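Local coordinates for beta-galactosidase (Trichoderma reesei, PDB 3OG2), which probably hydrolyses terminal non-reducing beta-D-galactose residues from beta-D-galactosides, as a glycoside hydrolase of family 35, at residues S404-V409 / H453-P458; L465-E470 / H493-K498; S622-N627 / G639-H644; S874-I879 / A968-L973; R918-V923 / G957-A962. All coordinates share one frame; numbering follows the deposited sequence.

Interaction 1. Residues S404-V409 / H453-P458; sequences SGDFFV and HVTDYP
F407 and V454 lie side by side on one face of two antiparallel strands, packed so that CD2 of the F407 ring is 3.6 Å from CG1 of V454. That methyl stands anti to its own carbonyl carbon (chi1 -63°), which turns it to the ring. Further out, F407 CE2 comes 4.1 Å from CE2 of Y457, at the edge of the tyrosine ring. On the other face, CG2 of T455 meets F408 CE1 at 3.9 Å, while OG1 bonds to the carbonyl of P428. Threonine suits this buried place because its methyl serves a ring and its hydroxyl a carbonyl.

Segments 404-409 and 453-458 are neighbours in the antiparallel sheet of domain 2. D406 with T455 and F408 with H453 are hydrogen-bonded pairs, the shortest link being F408 N to H453 O at 2.8 Å. T455 N returns a bond to D406 O. At T455 and D456 the chain turns a corner, and D456 and Y457 both face L464 in a G1 beta bulge.

G405 fits tightly against this corner: its CA is 3.2 Å from D456 O, where a CB would collide, and at its phi of 118° a CB would also press on the carbonyl O of S404. Past G405 the contact grows loose. S404 O lies 3.8 Å from D456 O, another acceptor, and near P458 CD, with no hydrogen bond across, and the proline ring is exposed to solvent.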
# COMPACT_ATOMS: atom_id res chain seq x y z
N SER A 404 11.35 18.25 30.67
CA SER A 404 10.56 18.51 29.46
C SER A 404 9.33 17.64 29.33
O SER A 404 8.57 17.82 28.36
CB SER A 404 11.50 18.32 28.24
OG SER A 404 12.19 17.08 28.30
N GLY A 405 9.09 16.75 30.28
CA GLY A 405 7.88 15.99 30.30
C GLY A 405 8.11 14.49 30.17
O GLY A 405 8.98 14.08 29.41
N ASP A 406 7.36 13.69 30.93
CA ASP A 406 7.44 12.24 30.80
C ASP A 406 6.21 11.64 30.12
O ASP A 406 5.13 12.24 30.09
CB ASP A 406 7.50 11.60 32.18
CG ASP A 406 8.66 12.06 33.01
OD1 ASP A 406 9.71 12.52 32.49
OD2 ASP A 406 8.50 11.92 34.28
N PHE A 407 6.41 10.43 29.63
CA PHE A 407 5.35 9.69 28.93
C PHE A 407 5.32 8.29 29.48
O PHE A 407 6.41 7.73 29.80
CB PHE A 407 5.63 9.65 27.41
CG PHE A 407 5.66 11.01 26.77
CD1 PHE A 407 6.77 11.83 26.88
CD2 PHE A 407 4.53 11.48 26.07
CE1 PHE A 407 6.84 13.12 26.35
CE2 PHE A 407 4.60 12.76 25.50
CZ PHE A 407 5.70 13.58 25.65
N PHE A 408 4.17 7.67 29.62
CA PHE A 408 4.09 6.32 30.19
C PHE A 408 3.15 5.50 29.32
O PHE A 408 1.97 5.84 29.20
CB PHE A 408 3.54 6.35 31.63
CG PHE A 408 4.42 7.24 32.51
CD1 PHE A 408 4.19 8.60 32.58
CD2 PHE A 408 5.50 6.64 33.18
CE1 PHE A 408 5.03 9.38 33.32
CE2 PHE A 408 6.34 7.45 33.94
CZ PHE A 408 6.12 8.81 33.96
N VAL A 409 3.70 4.47 28.69
CA VAL A 409 2.87 3.64 27.83
C VAL A 409 2.36 2.45 28.64
O VAL A 409 3.16 1.64 29.16
CB VAL A 409 3.67 3.18 26.59
CG1 VAL A 409 2.74 2.30 25.72
CG2 VAL A 409 4.23 4.38 25.86
N HIS A 453 -0.06 7.93 29.15
CA HIS A 453 -0.29 8.94 30.18
C HIS A 453 0.91 9.88 30.17
O HIS A 453 2.01 9.48 29.79
CB HIS A 453 -0.48 8.33 31.55
CG HIS A 453 -1.56 7.30 31.63
ND1 HIS A 453 -2.78 7.40 30.96
CD2 HIS A 453 -1.64 6.16 32.31
CE1 HIS A 453 -3.54 6.34 31.24
NE2 HIS A 453 -2.86 5.56 32.06
N VAL A 454 0.72 11.14 30.57
CA VAL A 454 1.81 12.10 30.55
C VAL A 454 1.94 12.84 31.87
O VAL A 454 0.99 13.01 32.62
CB VAL A 454 1.64 13.14 29.41
CG1 VAL A 454 1.66 12.47 28.03
CG2 VAL A 454 0.35 13.93 29.55
N THR A 455 3.17 13.30 32.14
CA THR A 455 3.39 14.26 33.23
C THR A 455 4.20 15.46 32.72
O THR A 455 5.04 15.33 31.78
CB THR A 455 4.04 13.66 34.50
OG1 THR A 455 5.37 13.25 34.20
CG2 THR A 455 3.28 12.44 35.03
N ASP A 456 3.98 16.62 33.32
CA ASP A 456 4.58 17.89 32.94
C ASP A 456 4.61 18.06 31.43
O ASP A 456 5.65 18.28 30.78
CB ASP A 456 6.02 17.98 33.49
CG ASP A 456 5.88 18.09 35.02
OD1 ASP A 456 5.37 19.13 35.51
OD2 ASP A 456 6.26 17.15 35.72
N TYR A 457 3.41 17.94 30.84
CA TYR A 457 3.25 18.02 29.39
C TYR A 457 2.96 19.46 29.03
O TYR A 457 1.93 20.02 29.47
CB TYR A 457 2.11 17.09 28.99
CG TYR A 457 1.87 17.08 27.50
CD1 TYR A 457 0.96 18.00 26.92
CD2 TYR A 457 2.54 16.19 26.66
CE1 TYR A 457 0.74 18.02 25.56
CE2 TYR A 457 2.30 16.19 25.30
CZ TYR A 457 1.39 17.10 24.76
OH TYR A 457 1.16 17.14 23.41
N PRO A 458 3.79 20.10 28.21
CA PRO A 458 3.53 21.50 27.90
C PRO A 458 2.42 21.69 26.87
O PRO A 458 2.35 21.00 25.82
CB PRO A 458 4.86 21.97 27.27
CG PRO A 458 5.58 20.73 26.91
CD PRO A 458 5.02 19.57 27.63

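Interaction 2. Residues L465-E470 / H493-K498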
# COMPACT_ATOMS: atom_id res chain seq x y z
N LEU A 465 0.24 19.13 34.63
CA LEU A 465 1.05 18.41 35.62
C LEU A 465 0.94 16.93 35.36
O LEU A 465 1.96 16.22 35.42
CB LEU A 465 0.55 18.83 36.99
CG LEU A 465 1.31 18.13 38.13
CD1 LEU A 465 2.72 18.69 38.18
CD2 LEU A 465 0.57 18.31 39.45
N TYR A 466 -0.27 16.46 35.02
CA TYR A 466 -0.40 15.09 34.51
C TYR A 466 -1.70 15.01 33.72
O TYR A 466 -2.60 15.83 33.93
CB TYR A 466 -0.37 14.03 35.61
CG TYR A 466 -1.45 14.23 36.67
CD1 TYR A 466 -2.74 13.73 36.52
CD2 TYR A 466 -1.15 14.92 37.85
CE1 TYR A 466 -3.74 13.90 37.48
CE2 TYR A 466 -2.15 15.10 38.81
CZ TYR A 466 -3.41 14.59 38.62
OH TYR A 466 -4.34 14.84 39.62
N SER A 467 -1.78 13.98 32.91
CA SER A 467 -3.09 13.59 32.36
C SER A 467 -3.13 12.09 32.14
O SER A 467 -2.15 11.54 31.58
CB SER A 467 -3.33 14.30 31.03
OG SER A 467 -4.60 13.87 30.49
N THR A 468 -4.22 11.46 32.54
CA THR A 468 -4.43 10.07 32.21
C THR A 468 -5.14 9.98 30.86
O THR A 468 -4.90 9.05 30.07
CB THR A 468 -5.25 9.32 33.26
OG1 THR A 468 -6.58 9.86 33.30
CG2 THR A 468 -4.68 9.52 34.67
N ALA A 469 -5.98 10.97 30.55
CA ALA A 469 -6.60 10.94 29.22
C ALA A 469 -5.58 11.24 28.15
O ALA A 469 -4.62 11.99 28.40
CB ALA A 469 -7.69 12.03 29.23
N GLU A 470 -5.82 10.71 26.96
CA GLU A 470 -4.88 10.91 25.88
C GLU A 470 -5.11 12.22 25.17
O GLU A 470 -6.22 12.75 25.12
CB GLU A 470 -5.01 9.69 24.93
CG GLU A 470 -4.48 8.44 25.69
CD GLU A 470 -4.37 7.21 24.82
OE1 GLU A 470 -5.43 6.57 24.53
OE2 GLU A 470 -3.20 6.90 24.45
N HIS A 493 -11.17 9.50 33.83
CA HIS A 493 -9.86 10.11 33.62
C HIS A 493 -9.67 11.32 34.50
O HIS A 493 -10.64 11.91 35.00
CB HIS A 493 -9.72 10.57 32.14
CG HIS A 493 -9.49 9.34 31.30
ND1 HIS A 493 -8.25 8.73 31.38
CD2 HIS A 493 -10.24 8.61 30.46
CE1 HIS A 493 -8.27 7.67 30.58
NE2 HIS A 493 -9.47 7.60 30.04
N GLU A 494 -8.40 11.66 34.75
CA GLU A 494 -8.10 12.84 35.55
C GLU A 494 -6.91 13.57 34.94
O GLU A 494 -5.97 12.90 34.44
CB GLU A 494 -7.85 12.40 37.00
CG GLU A 494 -7.77 13.62 37.91
CD GLU A 494 -7.47 13.15 39.34
OE1 GLU A 494 -8.42 12.72 40.04
OE2 GLU A 494 -6.25 13.16 39.67
N PHE A 495 -6.93 14.89 35.00
CA PHE A 495 -5.76 15.66 34.60
C PHE A 495 -5.65 16.86 35.54
O PHE A 495 -6.62 17.24 36.20
CB PHE A 495 -5.76 16.09 33.14
CG PHE A 495 -6.92 16.95 32.72
CD1 PHE A 495 -8.18 16.37 32.49
CD2 PHE A 495 -6.71 18.30 32.53
CE1 PHE A 495 -9.23 17.18 32.06
CE2 PHE A 495 -7.74 19.10 32.12
CZ PHE A 495 -8.99 18.53 31.87
N ALA A 496 -4.47 17.43 35.58
CA ALA A 496 -4.27 18.55 36.47
C ALA A 496 -3.47 19.61 35.71
O ALA A 496 -2.52 19.28 35.00
CB ALA A 496 -3.53 18.14 37.72
N VAL A 497 -3.85 20.85 35.87
CA VAL A 497 -3.26 21.97 35.17
C VAL A 497 -2.57 22.88 36.18
O VAL A 497 -3.22 23.33 37.14
CB VAL A 497 -4.29 22.77 34.35
CG1 VAL A 497 -3.59 23.85 33.54
CG2 VAL A 497 -5.07 21.82 33.42
N LYS A 498 -1.27 23.12 35.98
CA LYS A 498 -0.60 24.08 36.89
C LYS A 498 -1.28 25.46 36.78
O LYS A 498 -1.79 25.70 35.67
CB LYS A 498 0.89 24.21 36.55
CG LYS A 498 1.61 22.85 36.64
CD LYS A 498 3.12 23.20 36.52
CE LYS A 498 3.96 21.94 36.41
NZ LYS A 498 5.31 22.22 35.80
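Y466 and A496 form a hydrogen-bonded antiparallel pair in the sheet of domain 2, with A496 N bonded to Y466 O at 3.0 Å; S467 and F495 follow as a non-hydrogen-bonded pair. From CB the tyrosine leaves on the same face as A496; CG sits between the backbone N and the carbonyl carbon (chi1 57°), and the ring beyond it lies against the partner strand. CD1 then faces E494 O at 3.9 Å. Along the ring's other edge CD2 and CE2 meet A496 CB, CE2 at 3.5 Å; this methyl sits over one face, offset toward the rim, and a small alanine is what can fit beneath a ring held so close. CE1 and CZ border OE2 of E494. At the tip, Y466 OH donates to E494 OE2 in a short bond of 2.5 Å, arriving on the anti side, 30° out of the carboxylate plane. Q438 N also bonds to OE2, while Q530 and L439 hold OE1, so the buried carboxylate is well supplied with donors. A phenylalanine in place of Y466 would probably leave E494 OE2 without its hydroxyl partner and with less to fix its rotation. A469 CA lies over one face of the H493 ring. T468 N donates to E494 O, and T468 OG1 both accepts from E494 N at 2.9 Å and shares a hydrogen bond with H493 ND1 at 2.8 Å.

Interaction 3. Residues S622-N627 / G639-H644; sequences SKLAVN and GDWIAH
Strand 623-626, bearing L624, and strand 641-643, bearing W641 and A643, run 40° apart with their axes 10.0 Å from each other at closest approach. Strand 629-635 lies between them in the mixed sheet of domain 3, antiparallel to both, which explains why no backbone hydrogen bond joins the two and why long side chains must bridge the distance. L624 points toward its partner, and its CD2 reaches CB of A643 at 3.6 Å; leucine supplies the length, alanine a compact end. The W641 indole covers the other part. Its CZ3 lies 3.8 Å from CB of L624, and the ring edge there meets K623 O in plane at 3.7 Å. CH2 continues to the S622 backbone, 3.7 Å from its C atom. Y633, from the intervening strand, stacks its ring on W641 and bonds its hydroxyl to S622 O. An alanine in place of W641 would probably open a gap beside L624 CB and the S622 backbone, and leave the Y633 ring without its stacking mate. No hydrogen bond or charge pair crosses, which makes this van der Waals packing of apolar side chains and an indole edge against backbone; the L624 backbone bonds instead to L631 between.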
# COMPACT_ATOMS: atom_id res chain seq x y z
N SER A 622 -13.90 36.30 9.26
CA SER A 622 -15.31 36.41 9.62
C SER A 622 -16.18 35.68 8.61
O SER A 622 -17.39 35.65 8.82
CB SER A 622 -15.79 37.85 9.68
OG SER A 622 -15.50 38.52 8.44
N LYS A 623 -15.66 35.11 7.56
CA LYS A 623 -16.44 34.38 6.55
C LYS A 623 -15.94 32.94 6.47
O LYS A 623 -14.75 32.67 6.70
CB LYS A 623 -16.35 35.09 5.19
CG LYS A 623 -17.09 36.46 5.21
CD LYS A 623 -16.82 37.11 3.86
CE LYS A 623 -17.39 38.53 3.81
NZ LYS A 623 -18.38 38.71 2.71
N LEU A 624 -16.87 32.08 6.12
CA LEU A 624 -16.60 30.64 5.97
C LEU A 624 -17.01 30.16 4.58
O LEU A 624 -18.06 30.55 4.07
CB LEU A 624 -17.37 29.89 7.05
CG LEU A 624 -17.14 28.38 7.02
CD1 LEU A 624 -15.68 28.02 7.38
CD2 LEU A 624 -18.12 27.72 7.96
N ALA A 625 -16.19 29.30 4.00
CA ALA A 625 -16.62 28.60 2.80
C ALA A 625 -16.25 27.12 2.96
O ALA A 625 -15.19 26.83 3.55
CB ALA A 625 -15.95 29.14 1.54
N VAL A 626 -17.07 26.24 2.41
CA VAL A 626 -16.80 24.79 2.39
C VAL A 626 -16.87 24.35 0.92
O VAL A 626 -17.90 24.59 0.29
CB VAL A 626 -17.72 23.99 3.31
CG1 VAL A 626 -17.51 22.49 3.17
CG2 VAL A 626 -17.53 24.42 4.78
N ASN A 627 -15.83 23.80 0.39
CA ASN A 627 -15.80 23.31 -1.01
C ASN A 627 -16.28 24.38 -1.96
O ASN A 627 -17.06 24.15 -2.88
CB ASN A 627 -16.60 22.03 -1.19
CG ASN A 627 -15.99 20.92 -0.34
OD1 ASN A 627 -14.87 21.00 0.10
ND2 ASN A 627 -16.77 19.85 -0.14
N GLY A 639 -16.55 31.13 20.93
CA GLY A 639 -16.07 31.68 19.65
C GLY A 639 -15.86 30.57 18.63
O GLY A 639 -15.19 30.82 17.61
N ASP A 640 -16.39 29.36 18.84
CA ASP A 640 -16.30 28.33 17.79
C ASP A 640 -17.43 28.56 16.79
O ASP A 640 -18.47 29.14 17.14
CB ASP A 640 -16.41 26.95 18.42
CG ASP A 640 -15.32 26.70 19.44
OD1 ASP A 640 -14.21 27.23 19.26
OD2 ASP A 640 -15.49 25.96 20.41
N TRP A 641 -17.23 28.13 15.58
CA TRP A 641 -18.25 28.28 14.56
C TRP A 641 -18.92 26.94 14.30
O TRP A 641 -18.21 25.94 14.11
CB TRP A 641 -17.63 28.78 13.28
CG TRP A 641 -17.15 30.19 13.32
CD1 TRP A 641 -17.20 31.07 14.36
CD2 TRP A 641 -16.53 30.86 12.22
NE1 TRP A 641 -16.63 32.25 13.94
CE2 TRP A 641 -16.22 32.18 12.65
CE3 TRP A 641 -16.21 30.45 10.91
CZ2 TRP A 641 -15.60 33.10 11.80
CZ3 TRP A 641 -15.59 31.41 10.08
CH2 TRP A 641 -15.30 32.68 10.52
N ILE A 642 -20.26 26.91 14.24
CA ILE A 642 -20.95 25.66 13.92
C ILE A 642 -21.71 25.90 12.62
O ILE A 642 -22.61 26.77 12.55
CB ILE A 642 -21.88 25.18 15.02
CG1 ILE A 642 -21.09 25.02 16.33
CG2 ILE A 642 -22.54 23.87 14.62
CD1 ILE A 642 -21.74 25.88 17.40
N ALA A 643 -21.32 25.15 11.62
CA ALA A 643 -21.87 25.32 10.27
C ALA A 643 -22.56 24.05 9.79
O ALA A 643 -22.28 22.94 10.29
CB ALA A 643 -20.75 25.77 9.34
N HIS A 644 -23.45 24.24 8.82
CA HIS A 644 -24.25 23.12 8.33
C HIS A 644 -24.18 23.08 6.82
O HIS A 644 -25.15 23.45 6.15
CB HIS A 644 -25.72 23.31 8.79
CG HIS A 644 -25.77 23.40 10.28
ND1 HIS A 644 -25.77 22.26 11.09
CD2 HIS A 644 -25.77 24.44 11.14
CE1 HIS A 644 -25.78 22.59 12.36
NE2 HIS A 644 -25.79 23.92 12.42

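Interaction 4. Residues S874-I879 / A968-L973; sequences SPLDGI and AKVPGL
L876 turns a methyl directly against a backbone carbonyl, its CD1 standing only 3.2 Å from V970 O. The leucine CA lies 3.4 Å from the same oxygen in a nearly straight CA-H...O contact (159°), so V970 O is approached twice by carbon from one residue. A water within hydrogen-bonding distance of both V970 O and L876 O (2.7 Å to the latter) can bridge two carbonyls that cannot bond each other. CD1 goes on to touch G972 CA, at 3.6 Å.

Both segments are loops, 874-879 leading to strand 883-894 of the second all-beta domain and 968-973 leading to strand 973-977. The first opens with an ST turn, S874 OG accepting from L876 N, while S874 O takes both D877 N and G878 N. P875 suits the start of this helical bend, its ring fixing phi, and its carbonyl accepts from V970 N at 3.0 Å. G878 then opens the way into a single antiparallel bridge in which I879 and A968 exchange two backbone hydrogen bonds. The phi of G878, 64°, is easy for glycine, and its CA comes 3.3 Å from A968 O, where a CB would collide with that oxygen and with K969 CA.

K969 lies on the exposed side. Bent at chi3 and chi4, its aliphatic chain runs beside the turn, CD 3.4 Å from L876 O and CE 3.4 Å from D877 O, while the carboxylate of D877 is held by S872 OG and S868 N. On the buried side P875 CB meets V970 CG2, and P875 and I879 pack on Y887 of strand 883-894.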
# COMPACT_ATOMS: atom_id res chain seq x y z
N SER A 874 -21.90 -13.05 -25.50
CA SER A 874 -21.69 -12.54 -24.14
C SER A 874 -20.88 -13.46 -23.25
O SER A 874 -21.05 -14.70 -23.33
CB SER A 874 -23.11 -12.43 -23.51
OG SER A 874 -22.87 -12.09 -22.15
N PRO A 875 -20.06 -12.91 -22.38
CA PRO A 875 -19.29 -13.77 -21.44
C PRO A 875 -20.23 -14.50 -20.48
O PRO A 875 -19.84 -15.53 -19.92
CB PRO A 875 -18.41 -12.78 -20.69
CG PRO A 875 -19.16 -11.46 -20.81
CD PRO A 875 -19.78 -11.49 -22.19
N LEU A 876 -21.46 -14.00 -20.30
CA LEU A 876 -22.41 -14.68 -19.44
C LEU A 876 -22.88 -16.00 -20.04
O LEU A 876 -23.37 -16.88 -19.29
CB LEU A 876 -23.65 -13.82 -19.19
CG LEU A 876 -23.49 -12.63 -18.22
CD1 LEU A 876 -22.99 -13.07 -16.85
CD2 LEU A 876 -22.59 -11.54 -18.74
N ASP A 877 -22.74 -16.15 -21.35
CA ASP A 877 -23.09 -17.41 -22.00
C ASP A 877 -21.84 -18.27 -22.22
O ASP A 877 -21.91 -19.49 -22.24
CB ASP A 877 -23.83 -17.20 -23.32
CG ASP A 877 -25.21 -16.60 -23.05
OD1 ASP A 877 -25.93 -17.11 -22.16
OD2 ASP A 877 -25.55 -15.62 -23.72
N GLY A 878 -20.69 -17.65 -22.43
CA GLY A 878 -19.42 -18.34 -22.51
C GLY A 878 -19.33 -19.30 -23.70
O GLY A 878 -19.84 -19.07 -24.75
N ILE A 879 -18.60 -20.38 -23.47
CA ILE A 879 -18.18 -21.30 -24.52
C ILE A 879 -18.38 -22.73 -24.02
O ILE A 879 -18.35 -23.02 -22.83
CB ILE A 879 -16.72 -21.07 -24.96
CG1 ILE A 879 -15.67 -21.17 -23.84
CG2 ILE A 879 -16.62 -19.71 -25.66
CD1 ILE A 879 -14.21 -21.03 -24.29
N ALA A 968 -16.99 -23.18 -20.27
CA ALA A 968 -17.18 -22.35 -19.07
C ALA A 968 -17.95 -21.11 -19.46
O ALA A 968 -18.04 -20.72 -20.62
CB ALA A 968 -15.83 -21.99 -18.42
N LYS A 969 -18.47 -20.46 -18.40
CA LYS A 969 -19.11 -19.15 -18.59
C LYS A 969 -18.96 -18.37 -17.30
O LYS A 969 -18.72 -18.94 -16.23
CB LYS A 969 -20.59 -19.32 -18.97
CG LYS A 969 -21.44 -19.89 -17.84
CD LYS A 969 -22.86 -20.13 -18.34
CE LYS A 969 -22.91 -21.18 -19.42
NZ LYS A 969 -22.64 -22.57 -18.92
N VAL A 970 -19.11 -17.08 -17.41
CA VAL A 970 -19.15 -16.20 -16.24
C VAL A 970 -20.56 -16.26 -15.67
O VAL A 970 -21.50 -15.89 -16.37
CB VAL A 970 -18.76 -14.76 -16.60
CG1 VAL A 970 -18.84 -13.88 -15.34
CG2 VAL A 970 -17.37 -14.71 -17.20
N PRO A 971 -20.77 -16.75 -14.46
CA PRO A 971 -22.16 -16.90 -13.95
C PRO A 971 -22.85 -15.56 -13.75
O PRO A 971 -24.09 -15.46 -13.86
CB PRO A 971 -21.98 -17.64 -12.63
CG PRO A 971 -20.62 -18.26 -12.73
CD PRO A 971 -19.78 -17.24 -13.49
N GLY A 972 -22.11 -14.51 -13.40
CA GLY A 972 -22.73 -13.19 -13.22
C GLY A 972 -21.57 -12.21 -13.19
O GLY A 972 -20.46 -12.55 -12.75
N LEU A 973 -21.83 -11.01 -13.70
CA LEU A 973 -20.80 -9.98 -13.77
C LEU A 973 -21.52 -8.64 -13.63
O LEU A 973 -22.46 -8.38 -14.39
CB LEU A 973 -20.05 -10.07 -15.09
CG LEU A 973 -18.94 -9.04 -15.28
CD1 LEU A 973 -17.84 -9.28 -14.25
CD2 LEU A 973 -18.43 -9.13 -16.71
O HOH W 1 -24.27 -16.76 -16.78

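Interaction 5. Residues R918-V923 / G957-A962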
# COMPACT_ATOMS: atom_id res chain seq x y z
N ARG A 918 -10.44 -19.21 -16.03
CA ARG A 918 -9.61 -18.06 -15.67
C ARG A 918 -10.09 -16.90 -16.51
O ARG A 918 -10.47 -17.13 -17.68
CB ARG A 918 -8.11 -18.33 -15.92
CG ARG A 918 -7.71 -19.59 -15.13
CD ARG A 918 -6.30 -20.03 -15.43
NE ARG A 918 -5.21 -19.14 -14.95
CZ ARG A 918 -4.60 -19.27 -13.80
NH1 ARG A 918 -4.99 -20.22 -12.94
NH2 ARG A 918 -3.62 -18.44 -13.49
N ALA A 919 -10.14 -15.71 -15.98
CA ALA A 919 -10.57 -14.56 -16.78
C ALA A 919 -9.60 -13.42 -16.53
O ALA A 919 -8.95 -13.31 -15.46
CB ALA A 919 -11.99 -14.11 -16.38
N LEU A 920 -9.46 -12.57 -17.52
CA LEU A 920 -8.72 -11.32 -17.42
C LEU A 920 -9.73 -10.17 -17.65
O LEU A 920 -10.53 -10.26 -18.57
CB LEU A 920 -7.62 -11.23 -18.45
CG LEU A 920 -6.56 -12.33 -18.38
CD1 LEU A 920 -5.69 -12.28 -19.61
CD2 LEU A 920 -5.70 -12.08 -17.13
N LEU A 921 -9.59 -9.15 -16.83
CA LEU A 921 -10.45 -7.96 -16.92
C LEU A 921 -9.64 -6.80 -17.51
O LEU A 921 -8.57 -6.51 -16.95
CB LEU A 921 -10.99 -7.60 -15.52
CG LEU A 921 -11.77 -6.29 -15.46
CD1 LEU A 921 -13.11 -6.37 -16.21
CD2 LEU A 921 -12.02 -5.97 -13.98
N TYR A 922 -10.10 -6.16 -18.55
CA TYR A 922 -9.47 -4.98 -19.11
C TYR A 922 -10.44 -3.82 -19.05
O TYR A 922 -11.64 -3.99 -19.29
CB TYR A 922 -9.10 -5.26 -20.54
CG TYR A 922 -7.83 -6.06 -20.71
CD1 TYR A 922 -6.67 -5.29 -20.88
CD2 TYR A 922 -7.69 -7.43 -20.79
CE1 TYR A 922 -5.39 -5.76 -21.08
CE2 TYR A 922 -6.36 -7.92 -20.99
CZ TYR A 922 -5.26 -7.13 -21.12
OH TYR A 922 -3.96 -7.61 -21.35
N VAL A 923 -9.90 -2.68 -18.70
CA VAL A 923 -10.68 -1.43 -18.73
C VAL A 923 -9.87 -0.39 -19.50
O VAL A 923 -8.79 -0.01 -19.05
CB VAL A 923 -11.02 -0.94 -17.33
CG1 VAL A 923 -11.75 0.41 -17.46
CG2 VAL A 923 -11.83 -2.00 -16.59
N GLY A 957 -13.23 -5.28 -21.23
CA GLY A 957 -12.85 -6.52 -21.86
C GLY A 957 -12.83 -7.62 -20.85
O GLY A 957 -12.38 -7.43 -19.70
N VAL A 958 -13.28 -8.81 -21.24
CA VAL A 958 -13.19 -9.98 -20.40
C VAL A 958 -12.65 -11.13 -21.27
O VAL A 958 -13.30 -11.55 -22.23
CB VAL A 958 -14.55 -10.36 -19.81
CG1 VAL A 958 -14.45 -11.63 -18.97
CG2 VAL A 958 -15.13 -9.22 -19.01
N ALA A 959 -11.48 -11.67 -20.89
CA ALA A 959 -10.97 -12.90 -21.50
C ALA A 959 -11.52 -14.05 -20.66
O ALA A 959 -11.53 -13.95 -19.46
CB ALA A 959 -9.44 -12.93 -21.55
N LEU A 960 -11.93 -15.10 -21.35
CA LEU A 960 -12.48 -16.29 -20.70
C LEU A 960 -11.70 -17.49 -21.19
O LEU A 960 -11.80 -17.82 -22.39
CB LEU A 960 -13.98 -16.40 -21.04
CG LEU A 960 -14.67 -17.69 -20.59
CD1 LEU A 960 -14.65 -17.73 -19.07
CD2 LEU A 960 -16.07 -17.75 -21.16
N TRP A 961 -10.99 -18.15 -20.30
CA TRP A 961 -10.22 -19.34 -20.59
C TRP A 961 -10.93 -20.48 -19.85
O TRP A 961 -10.82 -20.57 -18.62
CB TRP A 961 -8.76 -19.13 -20.17
CG TRP A 961 -7.84 -20.32 -20.25
CD1 TRP A 961 -8.02 -21.61 -20.71
CD2 TRP A 961 -6.46 -20.34 -19.81
NE1 TRP A 961 -6.89 -22.37 -20.58
CE2 TRP A 961 -5.92 -21.60 -20.03
CE3 TRP A 961 -5.68 -19.32 -19.24
CZ2 TRP A 961 -4.59 -21.93 -19.70
CZ3 TRP A 961 -4.37 -19.62 -18.91
CH2 TRP A 961 -3.84 -20.91 -19.14
N ALA A 962 -11.60 -21.31 -20.65
CA ALA A 962 -12.31 -22.48 -20.10
C ALA A 962 -11.29 -23.63 -20.03
O ALA A 962 -10.68 -23.98 -21.08
CB ALA A 962 -13.44 -22.86 -21.00
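One face of the W961 indole receives CD of R918, 3.9 Å above the ring plane and offset toward the rim; it is a CH-pi contact, 4.2 Å from the centroid of the six-membered ring. The guanidinium does not stack, its plane being turned 67° from the ring, and NE lies near CZ3. R918 bends at chi3 (68°) beyond that methylene, and its charge finds partners elsewhere: NH2 in a salt bridge to D783 and NH1 on the carbonyl of A737. At the indole edge NE1 bonds to S741 OG. Arginine fits because its apolar middle covers a ring while its end serves polar groups beyond. The second ring, Y922, leads away from the partner strand to meet H853 and, through OH, E848. Its CB lies against G957, where a CB on G957 would be tight.

The two segments are adjacent antiparallel strands, 169° apart, in a sheet of the second all-beta domain, consistent with the galactose-binding-like jelly-roll of such domains. R918 with W961, L920 with A959 and Y922 with G957 are hydrogen-bonded pairs, the shortest bond being G957 N to Y922 O at 2.8 Å. Backbones meet closely: CA of A919 is 2.9 Å from A959 O, a CA-H...O contact, and CB of L920 meets CB of A959 at 4.0 Å. A919, L921, V958 and L960 fill the opposite face, where A919 touches F908 and L921 touches F906 and F941. The pairing thus carries two chemistries, an apolar face turned to the neighbouring sheet and another whose buried polar tips bond elsewhere in the chain.

Interactions 1 and 2 share one sheet: strands 450-459 and 462-467 are neighbours in it, D456 N meets L465 O, and their centres lie about 10 Å apart. Interaction 1 pairs strands chiefly through backbone bonds and rings, whereas interaction 2 adds a buried carboxylate and a threonine hydroxyl. Interaction 3, in a different domain with its centre about 31 Å from that of interaction 2, spans a strand and has no hydrogen bond across, only packing. Across the molecule, interaction 5 is nested inside the loop closed by interaction 4, and A968 and I879 pack on A962. Interaction 5 is entirely buried strand pairing, interaction 4 a partly buried loop contact with bound water, and interactions 1 and 2 are largely buried.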